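Local coordinates for outer membrane protein Omp121 (Bacteroides thetaiotaomicron, PDB 5FQ8) that probably imports nutrients across the outer membrane as a TonB-dependent receptor, a beta-barrel with a plug domain inside it, and binds calcium, at residues Ser112-Thr117 against Tyr124-Gly129; Glu382-Lys387 against Met404-Thr409; Thr410-Lys415 against Glu449-Arg454; Glu484-Tyr489 against Gln516-Arg521. All blocks are in the same frame, centred on the assembly; numbering follows the deposited sequence.

Overall arrangement
Contact 1 is a small hairpin of the plug domain; contacts 2 and 3 are adjacent strand pairings of the barrel wall around it, and one further pairing separates contact 3 from contact 4. Among the plug's links to the wall, Gly129 O lies 2.8 Å from Arg383 NH1 of contact 2, and Tyr124 OH lies 2.6 Å from Lys415 NZ of contact 3. Strand 398-417 runs through both contacts 2 and 3, whose centres are about 17 Å apart. Contact 3 passes on to contact 4 through Arg453 N and Ser488 O, 2.7 Å apart. All three wall contacts touch the second subunit, and Met404 of contact 2 and Glu484 of contact 4 help form the pocket of the lipid KR0.

Contact 1 (Ser112-Thr117 against Tyr124-Gly129); sequences STVYST and YDFGNG
Tyr124 holds CG between its backbone N and carbonyl carbon (chi1 61°), and Ser116 has OG anti to its N (chi1 171°); together these torsions set Ser116 CB over a face of the phenol ring. CB lies 3.4 Å from the centroid of the Tyr124 ring and almost on the ring normal, a CH-pi contact over the middle of the face. Ser116 OG finds its partners in Ser122 O and Asp118 N, and Tyr124 OH goes to Lys415 of strand 398-417. The two residues are also joined through the backbone: Ser116 N gives a nearly straight bond of 3.0 Å to Tyr124 O, arriving from above the carbonyl plane.

Further along, Val114 faces two residues. Its N donates to Gly127 O at 3.0 Å, while its O accepts from Phe126 N at 2.7 Å, both nearly along the C=O axes. This is a short antiparallel beta hairpin, strand 113-115 against strand 125-128, within the plug domain of the TonB-dependent receptor. CG1 of Val114, anti to its N, packs 3.7 Å from Phe126 CB and comes up to the edge of the Phe126 ring, which itself stacks with Tyr379 of the barrel strand 376-394.

On the other face sit Tyr115 and Asp125, a non-hydrogen-bonded pair. Asp125 CG is anti to the backbone N (chi1 -164°), which brings OD1 back to Gly127 N at 3.3 Å, an Asx turn; Ser83 OG bonds to OD1 and to Thr113 OG1. Asp125 OD2 lies 3.5 Å from Tyr115 CB and takes a hydrogen bond from a water that also reaches Thr113 OG1 at 2.8 Å.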
# COMPACT_ATOMS: atom_id res chain seq x y z
N SER B 112 5.03 24.19 7.74
CA SER B 112 4.52 22.89 8.12
C SER B 112 5.67 21.98 8.49
O SER B 112 6.75 22.07 7.92
CB SER B 112 3.72 22.28 6.98
OG SER B 112 2.59 23.09 6.71
N THR B 113 5.45 21.12 9.46
CA THR B 113 6.49 20.27 9.97
C THR B 113 6.21 18.84 9.56
O THR B 113 5.06 18.41 9.50
CB THR B 113 6.61 20.39 11.50
OG1 THR B 113 7.67 19.57 11.98
CG2 THR B 113 5.32 20.00 12.16
N VAL B 114 7.27 18.11 9.25
CA VAL B 114 7.18 16.73 8.81
C VAL B 114 7.97 15.91 9.80
O VAL B 114 9.20 15.88 9.75
CB VAL B 114 7.70 16.56 7.38
CG1 VAL B 114 7.84 15.11 7.05
CG2 VAL B 114 6.77 17.23 6.40
N TYR B 115 7.26 15.25 10.72
CA TYR B 115 7.88 14.38 11.70
C TYR B 115 6.95 13.22 11.98
O TYR B 115 5.76 13.27 11.69
CB TYR B 115 8.22 15.12 12.99
CG TYR B 115 7.03 15.51 13.82
CD1 TYR B 115 6.28 16.63 13.50
CD2 TYR B 115 6.67 14.78 14.93
CE1 TYR B 115 5.21 16.99 14.25
CE2 TYR B 115 5.60 15.13 15.68
CZ TYR B 115 4.87 16.24 15.33
OH TYR B 115 3.79 16.60 16.07
N SER B 116 7.52 12.17 12.56
CA SER B 116 6.81 10.91 12.78
C SER B 116 5.65 11.04 13.76
O SER B 116 5.74 11.75 14.76
CB SER B 116 7.80 9.88 13.28
OG SER B 116 7.13 8.73 13.69
N THR B 117 4.56 10.35 13.47
CA THR B 117 3.37 10.39 14.29
C THR B 117 3.39 9.34 15.39
O THR B 117 2.52 9.34 16.26
CB THR B 117 2.13 10.21 13.42
OG1 THR B 117 2.01 8.84 13.02
CG2 THR B 117 2.25 11.05 12.18
N TYR B 124 11.33 10.23 14.00
CA TYR B 124 12.12 10.89 12.98
C TYR B 124 11.55 12.28 12.78
O TYR B 124 10.41 12.56 13.13
CB TYR B 124 12.14 10.08 11.69
CG TYR B 124 10.80 9.85 11.02
CD1 TYR B 124 10.13 10.88 10.38
CD2 TYR B 124 10.22 8.59 11.00
CE1 TYR B 124 8.94 10.69 9.76
CE2 TYR B 124 9.01 8.38 10.37
CZ TYR B 124 8.38 9.44 9.75
OH TYR B 124 7.18 9.28 9.11
N ASP B 125 12.36 13.17 12.23
CA ASP B 125 11.96 14.55 12.03
C ASP B 125 12.62 15.05 10.76
O ASP B 125 13.83 14.91 10.61
CB ASP B 125 12.33 15.42 13.23
CG ASP B 125 11.61 16.74 13.23
OD1 ASP B 125 11.74 17.49 12.24
OD2 ASP B 125 10.89 17.01 14.21
N PHE B 126 11.84 15.61 9.85
CA PHE B 126 12.32 15.87 8.51
C PHE B 126 12.36 17.35 8.16
O PHE B 126 12.76 17.69 7.04
CB PHE B 126 11.47 15.12 7.48
CG PHE B 126 11.85 13.68 7.28
CD1 PHE B 126 13.15 13.28 7.41
CD2 PHE B 126 10.89 12.73 6.98
CE1 PHE B 126 13.51 11.95 7.21
CE2 PHE B 126 11.23 11.41 6.79
CZ PHE B 126 12.55 11.02 6.90
N GLY B 127 11.94 18.23 9.05
CA GLY B 127 12.12 19.65 8.85
C GLY B 127 10.82 20.41 8.97
O GLY B 127 9.73 19.85 8.97
N ASN B 128 10.95 21.73 9.11
CA ASN B 128 9.78 22.60 9.09
C ASN B 128 9.94 23.69 8.04
O ASN B 128 11.02 23.93 7.50
CB ASN B 128 9.47 23.20 10.48
CG ASN B 128 10.44 24.27 10.91
OD1 ASN B 128 11.54 23.98 11.33
ND2 ASN B 128 9.99 25.52 10.86
N GLY B 129 8.82 24.29 7.70
CA GLY B 129 8.73 25.04 6.47
C GLY B 129 9.64 26.23 6.42
O GLY B 129 10.05 26.68 5.34
O HOH W 1 8.78 19.00 14.52

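Contact 2 (Glu382-Lys387 against Met404-Thr409); sequences ERFYGK and MGLDTT. With C8E ((hydroxyethyloxy)tri(ethyloxy)octane), chain U.
Arg383 leaves its strand with CG anti to the backbone N (chi1 174°) and stays extended as far as NE, so each of its atoms passes something on the opposite strand. CB rests 3.8 Å from Thr409 CG2. CG and CD run beside the Thr409 hydroxyl, CG being 3.4 Å from OG1. Beyond them the guanidinium grips Asp407 side-on with two nitrogens: NE donates to OD1 at 2.9 Å, and NH2 donates to OD2 at 2.5 Å in a nearly straight bond. Both carboxylate oxygens use their syn lone pairs, and the two flat groups are nearly coplanar, 20° apart, which fixes the rotation of each. Asp407 OD2 also accepts from Asn110 N, and the remaining Arg383 nitrogen, NH1, bonds to Gly129 O, so this salt bridge ties the wall to the plug. Tyr385 CB sits over one face of the carboxylate, 3.4 Å from Asp407 CG.

On the other face of the sheet, Phe384 has CG anti to its N (chi1 165°) and meets Leu406 CD2 at the edge of its ring, CE2 to CD2 3.7 Å. The rings of Phe384 and Tyr314 of the second subunit meet that of Phe384 here. At the far end Met404, extended, brings CE to within 3.2 Å of O12 of the detergent C8E; Met404 also touches the lipid KR0.

The backbone bonds come in reciprocal pairs, Phe384 with Thr408 and Gly386 with Leu406. Such a regular antiparallel hairpin, strand 376-394 with strand 398-417, is the building unit of the up-and-down transmembrane barrel of TonB-dependent receptors.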
# COMPACT_ATOMS: atom_id res chain seq x y z
N GLU B 382 10.06 18.84 -2.82
CA GLU B 382 10.21 19.91 -3.80
C GLU B 382 9.18 20.98 -3.48
O GLU B 382 8.05 20.66 -3.14
CB GLU B 382 10.02 19.39 -5.21
CG GLU B 382 11.33 19.07 -5.93
CD GLU B 382 11.14 18.26 -7.19
OE1 GLU B 382 10.66 17.12 -7.10
OE2 GLU B 382 11.49 18.79 -8.27
N ARG B 383 9.58 22.25 -3.56
CA ARG B 383 8.73 23.32 -3.06
C ARG B 383 8.91 24.58 -3.87
O ARG B 383 10.04 25.01 -4.09
CB ARG B 383 9.03 23.62 -1.59
CG ARG B 383 8.28 24.81 -1.05
CD ARG B 383 8.49 24.96 0.43
NE ARG B 383 7.74 26.08 0.98
CZ ARG B 383 7.90 26.52 2.21
NH1 ARG B 383 8.78 25.93 2.99
NH2 ARG B 383 7.21 27.55 2.66
N PHE B 384 7.81 25.19 -4.27
CA PHE B 384 7.83 26.46 -4.98
C PHE B 384 6.96 27.46 -4.25
O PHE B 384 5.81 27.17 -3.93
CB PHE B 384 7.36 26.29 -6.43
CG PHE B 384 7.02 27.58 -7.09
CD1 PHE B 384 8.01 28.39 -7.60
CD2 PHE B 384 5.71 28.00 -7.17
CE1 PHE B 384 7.71 29.59 -8.20
CE2 PHE B 384 5.40 29.21 -7.75
CZ PHE B 384 6.40 30.01 -8.27
N TYR B 385 7.50 28.65 -3.98
CA TYR B 385 6.69 29.70 -3.39
C TYR B 385 7.10 31.03 -3.99
O TYR B 385 8.18 31.16 -4.56
CB TYR B 385 6.80 29.72 -1.87
CG TYR B 385 8.16 30.00 -1.31
CD1 TYR B 385 9.11 29.00 -1.22
CD2 TYR B 385 8.49 31.25 -0.83
CE1 TYR B 385 10.35 29.25 -0.69
CE2 TYR B 385 9.72 31.51 -0.31
CZ TYR B 385 10.66 30.51 -0.24
OH TYR B 385 11.90 30.77 0.29
N GLY B 386 6.22 32.01 -3.90
CA GLY B 386 6.58 33.34 -4.37
C GLY B 386 5.46 34.34 -4.17
O GLY B 386 4.46 34.05 -3.52
N LYS B 387 5.65 35.53 -4.74
CA LYS B 387 4.63 36.55 -4.64
C LYS B 387 4.67 37.47 -5.85
O LYS B 387 5.66 37.51 -6.58
CB LYS B 387 4.77 37.36 -3.36
CG LYS B 387 5.81 38.43 -3.43
CD LYS B 387 5.33 39.66 -2.70
CE LYS B 387 6.20 40.87 -3.01
NZ LYS B 387 5.85 42.04 -2.16
N MET B 404 -0.18 38.93 -3.89
CA MET B 404 -0.69 37.58 -4.01
C MET B 404 0.45 36.62 -3.75
O MET B 404 1.53 36.77 -4.33
CB MET B 404 -1.30 37.32 -5.39
CG MET B 404 -1.53 35.84 -5.71
SD MET B 404 -2.55 35.55 -7.16
CE MET B 404 -2.49 33.78 -7.24
N GLY B 405 0.23 35.63 -2.90
CA GLY B 405 1.24 34.65 -2.58
C GLY B 405 0.77 33.26 -2.94
O GLY B 405 -0.41 32.95 -2.87
N LEU B 406 1.73 32.42 -3.34
CA LEU B 406 1.49 31.02 -3.61
C LEU B 406 2.63 30.22 -3.02
O LEU B 406 3.79 30.59 -3.20
CB LEU B 406 1.39 30.74 -5.11
CG LEU B 406 1.16 29.29 -5.51
CD1 LEU B 406 -0.29 29.08 -5.64
CD2 LEU B 406 1.85 28.96 -6.79
N ASP B 407 2.30 29.14 -2.32
CA ASP B 407 3.30 28.24 -1.74
C ASP B 407 2.78 26.82 -1.89
O ASP B 407 1.71 26.49 -1.38
CB ASP B 407 3.55 28.60 -0.28
CG ASP B 407 4.83 28.01 0.27
OD1 ASP B 407 5.31 26.99 -0.23
OD2 ASP B 407 5.35 28.56 1.25
N THR B 408 3.53 25.99 -2.60
CA THR B 408 3.14 24.62 -2.90
C THR B 408 4.33 23.70 -2.72
O THR B 408 5.47 24.08 -2.99
CB THR B 408 2.57 24.50 -4.33
OG1 THR B 408 2.63 23.15 -4.78
CG2 THR B 408 3.33 25.37 -5.29
N THR B 409 4.06 22.50 -2.23
CA THR B 409 5.11 21.56 -1.86
C THR B 409 4.65 20.15 -2.16
O THR B 409 3.51 19.79 -1.88
CB THR B 409 5.47 21.63 -0.38
OG1 THR B 409 5.58 22.99 0.05
CG2 THR B 409 6.76 20.91 -0.12
C8 C8E U . -5.11 28.95 -8.66
O9 C8E U . -3.72 29.19 -8.62
C10 C8E U . -3.45 30.48 -9.11
C11 C8E U . -2.11 30.55 -9.84
O12 C8E U . -1.61 31.85 -9.66
C13 C8E U . -0.38 32.11 -10.27
C14 C8E U . 0.18 33.41 -9.70
O15 C8E U . 0.60 33.23 -8.36
C16 C8E U . 1.42 34.28 -7.93

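Contact 3 (Thr410-Lys415 against Glu449-Arg454); sequences TGQSDK and EQITRR
Thr410 opens the segment as the non-hydrogen-bonded partner of Arg453. The two side chains run side by side, Thr410 OG1 lying 4.2 Å from Arg453 CG, and each has its main polar partner on the second subunit: Thr410 OG1 bonds to its own counterpart there, and Arg453 makes a salt bridge with Glu380 of the second subunit. Gly411 follows, in a reciprocal pair of backbone bonds with Thr452; its O accepts from Thr452 N at 2.6 Å, in the carbonyl plane.

Gln412 has CG anti to its N (chi1 174°) and stays extended beside Ile451, with OE1 3.7 Å from Ile451 CD1. OE1 is bonded to Arg453 of the second subunit, while NE2 donates 3.3 Å to Asp414 OD2 on the syn lone pair, close to its own amide plane. Ser413 closes the next reciprocal pair, with its N giving 2.8 Å to Gln450 O.

Asp414 then lies alongside Glu449, both side chains pointing the same way but with carboxylate planes 71° apart. Asp414 OD1 and Glu449 OE1, 3.1 Å apart, are like charges close together; OD1 also has a weak hydrogen bond with Tyr447 OH. Two reciprocal pairs alternating with non-hydrogen-bonded pairs make a regular antiparallel ladder, strand 398-417 to strand 446-469, as in the wall of a TonB-dependent receptor barrel, one face here meeting the second subunit.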
# COMPACT_ATOMS: atom_id res chain seq x y z
N THR B 410 5.57 19.36 -2.69
CA THR B 410 5.36 17.94 -2.94
C THR B 410 6.47 17.20 -2.20
O THR B 410 7.64 17.36 -2.53
CB THR B 410 5.37 17.66 -4.45
OG1 THR B 410 4.28 18.33 -5.08
CG2 THR B 410 5.28 16.17 -4.72
N GLY B 411 6.11 16.43 -1.19
CA GLY B 411 7.08 15.67 -0.43
C GLY B 411 6.76 14.19 -0.54
O GLY B 411 5.61 13.82 -0.72
N GLN B 412 7.79 13.37 -0.44
CA GLN B 412 7.65 11.94 -0.70
C GLN B 412 8.54 11.14 0.24
O GLN B 412 9.76 11.17 0.10
CB GLN B 412 7.99 11.62 -2.14
CG GLN B 412 8.00 10.15 -2.43
CD GLN B 412 8.41 9.86 -3.85
OE1 GLN B 412 8.04 10.56 -4.76
NE2 GLN B 412 9.21 8.83 -4.02
N SER B 413 7.93 10.39 1.15
CA SER B 413 8.63 9.58 2.13
C SER B 413 8.84 8.16 1.61
O SER B 413 8.04 7.65 0.85
CB SER B 413 7.85 9.53 3.43
OG SER B 413 7.27 10.79 3.72
N ASP B 414 9.92 7.53 2.04
CA ASP B 414 10.18 6.14 1.69
C ASP B 414 10.87 5.45 2.86
O ASP B 414 12.06 5.68 3.09
CB ASP B 414 11.03 6.03 0.42
CG ASP B 414 10.27 6.42 -0.84
OD1 ASP B 414 9.62 5.55 -1.45
OD2 ASP B 414 10.36 7.60 -1.23
N LYS B 415 10.16 4.58 3.58
CA LYS B 415 10.72 3.87 4.71
C LYS B 415 10.65 2.37 4.46
O LYS B 415 9.68 1.88 3.88
CB LYS B 415 10.00 4.20 6.02
CG LYS B 415 9.27 5.50 6.02
CD LYS B 415 8.44 5.65 7.25
CE LYS B 415 7.42 6.77 7.11
NZ LYS B 415 8.04 8.12 6.91
N GLU B 449 5.46 4.17 1.27
CA GLU B 449 5.76 5.38 0.52
C GLU B 449 4.58 6.30 0.67
O GLU B 449 3.44 5.85 0.67
CB GLU B 449 6.03 5.07 -0.96
CG GLU B 449 6.14 6.30 -1.82
CD GLU B 449 6.41 5.99 -3.25
OE1 GLU B 449 7.37 5.26 -3.52
OE2 GLU B 449 5.64 6.45 -4.12
N GLN B 450 4.85 7.58 0.82
CA GLN B 450 3.79 8.57 0.94
C GLN B 450 4.18 9.79 0.14
O GLN B 450 5.34 10.17 0.10
CB GLN B 450 3.55 8.94 2.40
CG GLN B 450 2.41 9.89 2.59
CD GLN B 450 2.36 10.44 3.99
OE1 GLN B 450 2.90 9.85 4.91
NE2 GLN B 450 1.70 11.58 4.15
N ILE B 451 3.21 10.40 -0.53
CA ILE B 451 3.44 11.60 -1.31
C ILE B 451 2.50 12.64 -0.77
O ILE B 451 1.28 12.48 -0.85
CB ILE B 451 3.23 11.38 -2.81
CG1 ILE B 451 4.38 10.58 -3.40
CG2 ILE B 451 3.14 12.68 -3.54
CD1 ILE B 451 4.34 10.56 -4.84
N THR B 452 3.04 13.70 -0.18
CA THR B 452 2.21 14.76 0.35
C THR B 452 2.19 15.91 -0.63
O THR B 452 3.16 16.13 -1.35
CB THR B 452 2.71 15.24 1.71
OG1 THR B 452 3.22 14.14 2.47
CG2 THR B 452 1.57 15.86 2.47
N ARG B 453 1.07 16.61 -0.68
CA ARG B 453 0.92 17.77 -1.53
C ARG B 453 0.29 18.86 -0.69
O ARG B 453 -0.85 18.69 -0.23
CB ARG B 453 0.07 17.47 -2.76
CG ARG B 453 0.72 16.60 -3.80
CD ARG B 453 -0.19 16.47 -5.00
NE ARG B 453 -0.51 17.74 -5.63
CZ ARG B 453 -1.68 18.00 -6.21
NH1 ARG B 453 -2.63 17.07 -6.18
NH2 ARG B 453 -1.92 19.16 -6.78
N ARG B 454 1.02 19.95 -0.48
CA ARG B 454 0.56 21.09 0.28
C ARG B 454 0.41 22.29 -0.63
O ARG B 454 1.16 22.45 -1.58
CB ARG B 454 1.56 21.45 1.37
CG ARG B 454 1.35 20.73 2.64
CD ARG B 454 2.40 21.05 3.65
NE ARG B 454 2.44 20.01 4.66
CZ ARG B 454 1.52 19.85 5.60
NH1 ARG B 454 0.48 20.68 5.66
NH2 ARG B 454 1.63 18.87 6.47

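Contact 4 (Glu484-Tyr489 against Gln516-Arg521); sequences ERKVSY and QHMELR. With KR0 (3-decanoyloxypropyl decanoate), chain K.
Backbone hydrogen bonds join Arg485 with Arg521, Val487 with Glu519 and Tyr489 with His517 reciprocally, the shortest being Glu519 N to Val487 O at 2.8 Å.

One face carries a guanidinium stack at one end and a CH-pi contact at the other. Arg485 CG is anti to the carbonyl carbon (chi1 -68°), Arg521 CG between N and carbonyl carbon (chi1 59°); both chains bend at chi3, laying the guanidiniums on each other, planes 23° apart, with Arg485 NH2 3.5 Å from Arg521 NE. These like charges are probably eased by Asp597, in a salt bridge with Arg521 NH2; Arg485 NE bonds to Asn483. His517 CB sits over the face of Tyr489, 3.6 Å from the ring centroid, while the two rings barely overlap.

Van der Waals contacts follow on both faces: Val487 CG1 lies alongside the Glu519 chain, nearest to OE1, and on the reverse face Leu520 CD1 touches Lys486 CB at 3.6 Å. Glu484 CB approaches KR0 C3 at 3.7 Å, its carboxylate held by Arg522.

Strand 446-469 flanks strand 472-495 on its other edge, and Tyr489 reaches across to Gln450 and Thr452; the chain of another protein packs on Met518 and Leu520 of strand 513-534.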
# COMPACT_ATOMS: atom_id res chain seq x y z
N GLU B 484 -6.45 30.38 1.44
CA GLU B 484 -6.87 29.04 1.06
C GLU B 484 -5.71 28.10 1.32
O GLU B 484 -4.67 28.22 0.68
CB GLU B 484 -7.30 29.00 -0.40
CG GLU B 484 -8.00 27.71 -0.80
CD GLU B 484 -8.12 27.52 -2.28
OE1 GLU B 484 -7.13 27.08 -2.91
OE2 GLU B 484 -9.19 27.82 -2.84
N ARG B 485 -5.88 27.15 2.23
CA ARG B 485 -4.82 26.22 2.58
C ARG B 485 -5.30 24.80 2.32
O ARG B 485 -6.42 24.45 2.71
CB ARG B 485 -4.38 26.42 4.03
CG ARG B 485 -3.68 27.74 4.28
CD ARG B 485 -3.16 27.87 5.69
NE ARG B 485 -4.17 28.43 6.58
CZ ARG B 485 -4.13 28.32 7.89
NH1 ARG B 485 -3.13 27.66 8.44
NH2 ARG B 485 -5.07 28.85 8.64
N LYS B 486 -4.48 24.00 1.67
CA LYS B 486 -4.87 22.66 1.27
C LYS B 486 -3.71 21.71 1.47
O LYS B 486 -2.57 22.03 1.14
CB LYS B 486 -5.33 22.63 -0.19
CG LYS B 486 -5.76 21.28 -0.73
CD LYS B 486 -6.11 21.37 -2.20
CE LYS B 486 -6.63 20.05 -2.74
NZ LYS B 486 -6.83 20.06 -4.21
N VAL B 487 -3.99 20.55 2.02
CA VAL B 487 -3.00 19.49 2.12
C VAL B 487 -3.69 18.21 1.71
O VAL B 487 -4.88 18.03 1.94
CB VAL B 487 -2.40 19.41 3.54
CG1 VAL B 487 -3.48 19.37 4.56
CG2 VAL B 487 -1.51 18.22 3.68
N SER B 488 -2.95 17.34 1.02
CA SER B 488 -3.44 16.01 0.73
C SER B 488 -2.23 15.09 0.66
O SER B 488 -1.10 15.55 0.52
CB SER B 488 -4.25 15.97 -0.56
OG SER B 488 -3.46 15.86 -1.73
N TYR B 489 -2.47 13.80 0.81
CA TYR B 489 -1.39 12.85 0.61
C TYR B 489 -1.97 11.53 0.14
O TYR B 489 -3.18 11.34 0.12
CB TYR B 489 -0.53 12.65 1.87
CG TYR B 489 -1.22 11.99 3.04
CD1 TYR B 489 -1.43 10.62 3.07
CD2 TYR B 489 -1.63 12.73 4.12
CE1 TYR B 489 -2.04 10.03 4.12
CE2 TYR B 489 -2.24 12.14 5.19
CZ TYR B 489 -2.44 10.79 5.18
OH TYR B 489 -3.05 10.19 6.25
N GLN B 516 -5.54 7.46 2.04
CA GLN B 516 -5.64 8.70 1.29
C GLN B 516 -6.23 9.76 2.21
O GLN B 516 -7.09 9.45 3.03
CB GLN B 516 -6.51 8.48 0.05
CG GLN B 516 -7.19 9.69 -0.51
CD GLN B 516 -8.33 9.32 -1.43
OE1 GLN B 516 -8.99 8.30 -1.23
NE2 GLN B 516 -8.55 10.13 -2.45
N HIS B 517 -5.77 11.01 2.07
CA HIS B 517 -6.22 12.06 2.98
C HIS B 517 -6.13 13.43 2.31
O HIS B 517 -5.24 13.67 1.50
CB HIS B 517 -5.40 12.07 4.26
CG HIS B 517 -5.87 13.05 5.27
ND1 HIS B 517 -6.91 12.80 6.13
CD2 HIS B 517 -5.45 14.31 5.55
CE1 HIS B 517 -7.11 13.85 6.91
NE2 HIS B 517 -6.24 14.78 6.57
N MET B 518 -7.04 14.33 2.68
CA MET B 518 -7.05 15.69 2.14
C MET B 518 -7.81 16.62 3.07
O MET B 518 -8.90 16.27 3.52
CB MET B 518 -7.69 15.73 0.76
CG MET B 518 -8.01 17.15 0.34
SD MET B 518 -9.54 17.33 -0.52
CE MET B 518 -9.91 19.03 -0.22
N GLU B 519 -7.27 17.82 3.31
CA GLU B 519 -7.98 18.87 4.03
C GLU B 519 -7.98 20.16 3.22
O GLU B 519 -7.06 20.44 2.46
CB GLU B 519 -7.36 19.18 5.38
CG GLU B 519 -6.97 18.01 6.20
CD GLU B 519 -6.26 18.44 7.43
OE1 GLU B 519 -5.78 19.58 7.42
OE2 GLU B 519 -6.20 17.68 8.40
N LEU B 520 -9.01 20.98 3.44
CA LEU B 520 -9.13 22.26 2.75
C LEU B 520 -9.86 23.24 3.64
O LEU B 520 -10.88 22.91 4.23
CB LEU B 520 -9.86 22.10 1.43
CG LEU B 520 -10.06 23.33 0.57
CD1 LEU B 520 -8.73 23.76 0.05
CD2 LEU B 520 -10.97 23.01 -0.58
N ARG B 521 -9.34 24.45 3.74
CA ARG B 521 -9.92 25.47 4.60
C ARG B 521 -9.77 26.82 3.93
O ARG B 521 -8.78 27.08 3.26
CB ARG B 521 -9.26 25.50 5.96
CG ARG B 521 -7.78 25.77 5.90
CD ARG B 521 -7.12 25.64 7.24
NE ARG B 521 -7.70 26.53 8.22
CZ ARG B 521 -7.53 26.39 9.53
NH1 ARG B 521 -6.79 25.40 9.98
NH2 ARG B 521 -8.10 27.24 10.37
C1 KR0 K . -10.21 33.18 -1.82
O1 KR0 K . -10.13 34.56 -2.18
C2 KR0 K . -8.80 32.74 -1.50
C3 KR0 K . -8.27 31.82 -2.57
C4 KR0 K . -7.96 33.01 -8.59
O4 KR0 K . -7.95 32.51 -3.78
C5 KR0 K . -7.69 31.70 -4.96
C6 KR0 K . -7.20 34.31 -8.32
C7 KR0 K . -10.34 34.99 -3.55
C8 KR0 K . -6.41 34.83 -9.53
O8 KR0 K . -7.78 30.50 -4.84
C9 KR0 K . -5.56 36.06 -9.17
O9 KR0 K . -11.27 34.53 -4.19
C10 KR0 K . -7.29 32.28 -6.29
C11 KR0 K . -8.44 32.34 -7.29
C12 KR0 K . -9.42 35.98 -4.21
C13 KR0 K . -10.26 37.00 -4.97
C14 KR0 K . -5.09 36.83 -10.41
C15 KR0 K . -3.96 37.81 -10.10
C16 KR0 K . -3.33 38.39 -11.35
C17 KR0 K . -9.49 38.29 -5.23
C18 KR0 K . -8.89 38.38 -6.62
C19 KR0 K . -8.01 39.63 -6.73
C20 KR0 K . -7.63 40.00 -8.16
C21 KR0 K . -6.70 41.21 -8.17
C22 KR0 K . -6.65 41.89 -9.54
C23 KR0 K . -5.54 42.91 -9.67